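Local structure of probable alginate O-acetylase AlgJ (Pseudomonas putida, 4O8V) at residues 255-260 / 290-295. The protein probably adds acetyl groups to mannuronate residues of the exopolysaccharide alginate, working from an inner membrane complex with AlgI and AlgF. Sequence-based numbering, arbitrary orientation.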
loop_
_atom_site.group_PDB
_atom_site.type_symbol
_atom_site.label_atom_id
_atom_site.label_comp_id
_atom_site.label_asym_id
_atom_site.label_seq_id
_atom_site.Cartn_x
_atom_site.Cartn_y
_atom_site.Cartn_z
ATOM N N LYS A 255 12.874 -6.213 -7.001
ATOM C CA LYS A 255 12.911 -6.279 -8.458
ATOM C C LYS A 255 13.251 -4.918 -9.049
ATOM O O LYS A 255 14.102 -4.804 -9.936
ATOM C CB LYS A 255 11.574 -6.779 -9.008
ATOM C CG LYS A 255 11.481 -6.801 -10.522
ATOM C CD LYS A 255 10.285 -7.632 -10.961
ATOM C CE LYS A 255 9.850 -7.296 -12.371
ATOM N NZ LYS A 255 8.632 -8.077 -12.736
ATOM N N TYR A 256 12.590 -3.882 -8.543
ATOM C CA TYR A 256 12.848 -2.518 -9.007
ATOM C C TYR A 256 14.319 -2.102 -8.832
ATOM O O TYR A 256 14.927 -1.526 -9.742
ATOM C CB TYR A 256 11.942 -1.518 -8.269
ATOM C CG TYR A 256 12.211 -0.099 -8.709
ATOM C CD1 TYR A 256 11.980 0.294 -10.013
ATOM C CD2 TYR A 256 12.713 0.837 -7.820
ATOM C CE1 TYR A 256 12.235 1.590 -10.418
ATOM C CE2 TYR A 256 12.980 2.126 -8.212
ATOM C CZ TYR A 256 12.738 2.501 -9.497
ATOM O OH TYR A 256 12.998 3.800 -9.871
ATOM N N LEU A 257 14.890 -2.395 -7.672
ATOM C CA LEU A 257 16.285 -2.022 -7.419
ATOM C C LEU A 257 17.251 -2.709 -8.372
ATOM O O LEU A 257 18.319 -2.183 -8.647
ATOM C CB LEU A 257 16.686 -2.359 -5.982
ATOM C CG LEU A 257 15.927 -1.584 -4.897
ATOM C CD1 LEU A 257 16.317 -2.100 -3.525
ATOM C CD2 LEU A 257 16.228 -0.098 -5.016
ATOM N N GLN A 258 16.884 -3.890 -8.864
ATOM C CA GLN A 258 17.745 -4.621 -9.800
ATOM C C GLN A 258 17.475 -4.254 -11.259
ATOM O O GLN A 258 18.155 -4.750 -12.163
ATOM C CB GLN A 258 17.569 -6.132 -9.603
ATOM C CG GLN A 258 17.992 -6.628 -8.231
ATOM C CD GLN A 258 18.088 -8.151 -8.161
ATOM O OE1 GLN A 258 17.337 -8.870 -8.828
ATOM N NE2 GLN A 258 19.014 -8.646 -7.347
ATOM N N SER A 259 16.490 -3.384 -11.488
ATOM C CA SER A 259 16.038 -3.091 -12.847
ATOM C C SER A 259 16.914 -2.073 -13.583
ATOM O O SER A 259 17.537 -1.195 -12.976
ATOM C CB SER A 259 14.596 -2.574 -12.834
ATOM O OG SER A 259 14.546 -1.230 -12.369
ATOM N N ASP A 260 16.929 -2.191 -14.904
ATOM C CA ASP A 260 17.577 -1.204 -15.753
ATOM C C ASP A 260 16.980 0.188 -15.543
ATOM O O ASP A 260 17.706 1.183 -15.580
ATOM C CB ASP A 260 17.470 -1.618 -17.220
ATOM C CG ASP A 260 18.470 -2.700 -17.594
ATOM O OD1 ASP A 260 19.030 -3.347 -16.685
ATOM O OD2 ASP A 260 18.698 -2.904 -18.802
ATOM N N PRO A 290 22.167 -14.371 -2.028
ATOM C CA PRO A 290 22.324 -14.063 -0.601
ATOM C C PRO A 290 23.312 -12.919 -0.326
ATOM O O PRO A 290 23.141 -12.179 0.645
ATOM C CB PRO A 290 22.833 -15.382 -0.014
ATOM C CG PRO A 290 23.400 -16.135 -1.187
ATOM C CD PRO A 290 22.503 -15.776 -2.320
ATOM N N GLN A 291 24.310 -12.758 -1.186
ATOM C CA GLN A 291 25.259 -11.669 -1.017
ATOM C C GLN A 291 24.562 -10.321 -1.094
ATOM O O GLN A 291 24.912 -9.383 -0.370
ATOM C CB GLN A 291 26.365 -11.751 -2.067
ATOM C CG GLN A 291 27.349 -12.818 -1.795
ATOM C CD GLN A 291 28.693 -12.514 -2.406
ATOM O OE1 GLN A 291 28.826 -11.608 -3.228
ATOM N NE2 GLN A 291 29.703 -13.256 -1.993
ATOM N N TRP A 292 23.564 -10.221 -1.966
ATOM C CA TRP A 292 22.849 -8.970 -2.110
ATOM C C TRP A 292 21.912 -8.741 -0.936
ATOM O O TRP A 292 21.783 -7.621 -0.435
ATOM C CB TRP A 292 22.073 -8.934 -3.414
ATOM C CG TRP A 292 21.476 -7.587 -3.623
ATOM C CD1 TRP A 292 22.117 -6.377 -3.532
ATOM C CD2 TRP A 292 20.120 -7.299 -3.940
ATOM N NE1 TRP A 292 21.232 -5.355 -3.774
ATOM C CE2 TRP A 292 19.999 -5.895 -4.032
ATOM C CE3 TRP A 292 18.992 -8.090 -4.152
ATOM C CZ2 TRP A 292 18.793 -5.270 -4.336
ATOM C CZ3 TRP A 292 17.802 -7.469 -4.452
ATOM C CH2 TRP A 292 17.710 -6.073 -4.544
ATOM N N ILE A 293 21.276 -9.814 -0.472
ATOM C CA ILE A 293 20.421 -9.714 0.693
ATOM C C ILE A 293 21.258 -9.219 1.869
ATOM O O ILE A 293 20.818 -8.341 2.612
ATOM C CB ILE A 293 19.748 -11.068 1.020
ATOM C CG1 ILE A 293 18.742 -11.411 -0.087
ATOM C CG2 ILE A 293 19.072 -11.018 2.401
ATOM C CD1 ILE A 293 18.150 -12.809 0.023
ATOM N N ALA A 294 22.472 -9.755 2.000
ATOM C CA ALA A 294 23.378 -9.397 3.079
ATOM C C ALA A 294 23.724 -7.911 3.043
ATOM O O ALA A 294 23.795 -7.259 4.085
ATOM C CB ALA A 294 24.665 -10.226 3.004
ATOM N N GLN A 295 23.955 -7.397 1.839
ATOM C CA GLN A 295 24.311 -5.989 1.654
ATOM C C GLN A 295 23.205 -5.069 2.152
ATOM O O GLN A 295 23.462 -4.063 2.821
ATOM C CB GLN A 295 24.596 -5.701 0.181
ATOM C CG GLN A 295 25.885 -6.283 -0.317
ATOM C CD GLN A 295 26.302 -5.675 -1.634
ATOM O OE1 GLN A 295 25.602 -4.819 -2.184
ATOM N NE2 GLN A 295 27.451 -6.106 -2.147
#
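Leu257, in helix 250-257, and Gln258, just after it in sequence, meet the indole of Trp292, which reaches across from helix 290-297. Leu257 comes first and meets the indole at its edge, near the ring plane: its CB lies 4.0 Å from Trp292 CZ2, and the two side chains run at about a right angle. Gln258 takes a face instead. Its CG sits over the six-membered ring, 4.1 Å from the centroid and 26° off the normal, a CH-pi contact. The chain beyond CG is extended and carries the NE2 end of the amide over the same face, the amide plane tilted 29° from that of the indole. NE2 ends 3.1 Å above the ring plane, offset toward the rim, and approaches Trp292 CE3 to 3.2 Å. No hydrogen bond joins the two segments; the contact rests on apolar edge packing and on CG and NE2 over one face. Trp292 can span the distance because its CG is anti to the backbone N (chi1 -173°), which sends the indole outward from its helix. With an alanine in place of this tryptophan, the Gln258 amide would probably lose the ring face it lies against, and a gap would open beside Leu257. Ser259 is the N-cap of helix 260-264: its OG donates to Tyr256 O over 2.7 Å, in the carbonyl plane on a lone pair, while its backbone N binds the same oxygen. That hydroxyl also caps Phe262 N. The contact joins helix 290-297, near the chain end, to helix 250-257 of the SGNH hydrolase-like fold, away from the probable catalytic residues Asp120, His122 and Ser218. Leu257 packs on Val45, Thr48 and Leu49 of helix 31-51, while Tyr256 rests on Ala213 and Val215 of strand 212-215 in the central parallel sheet.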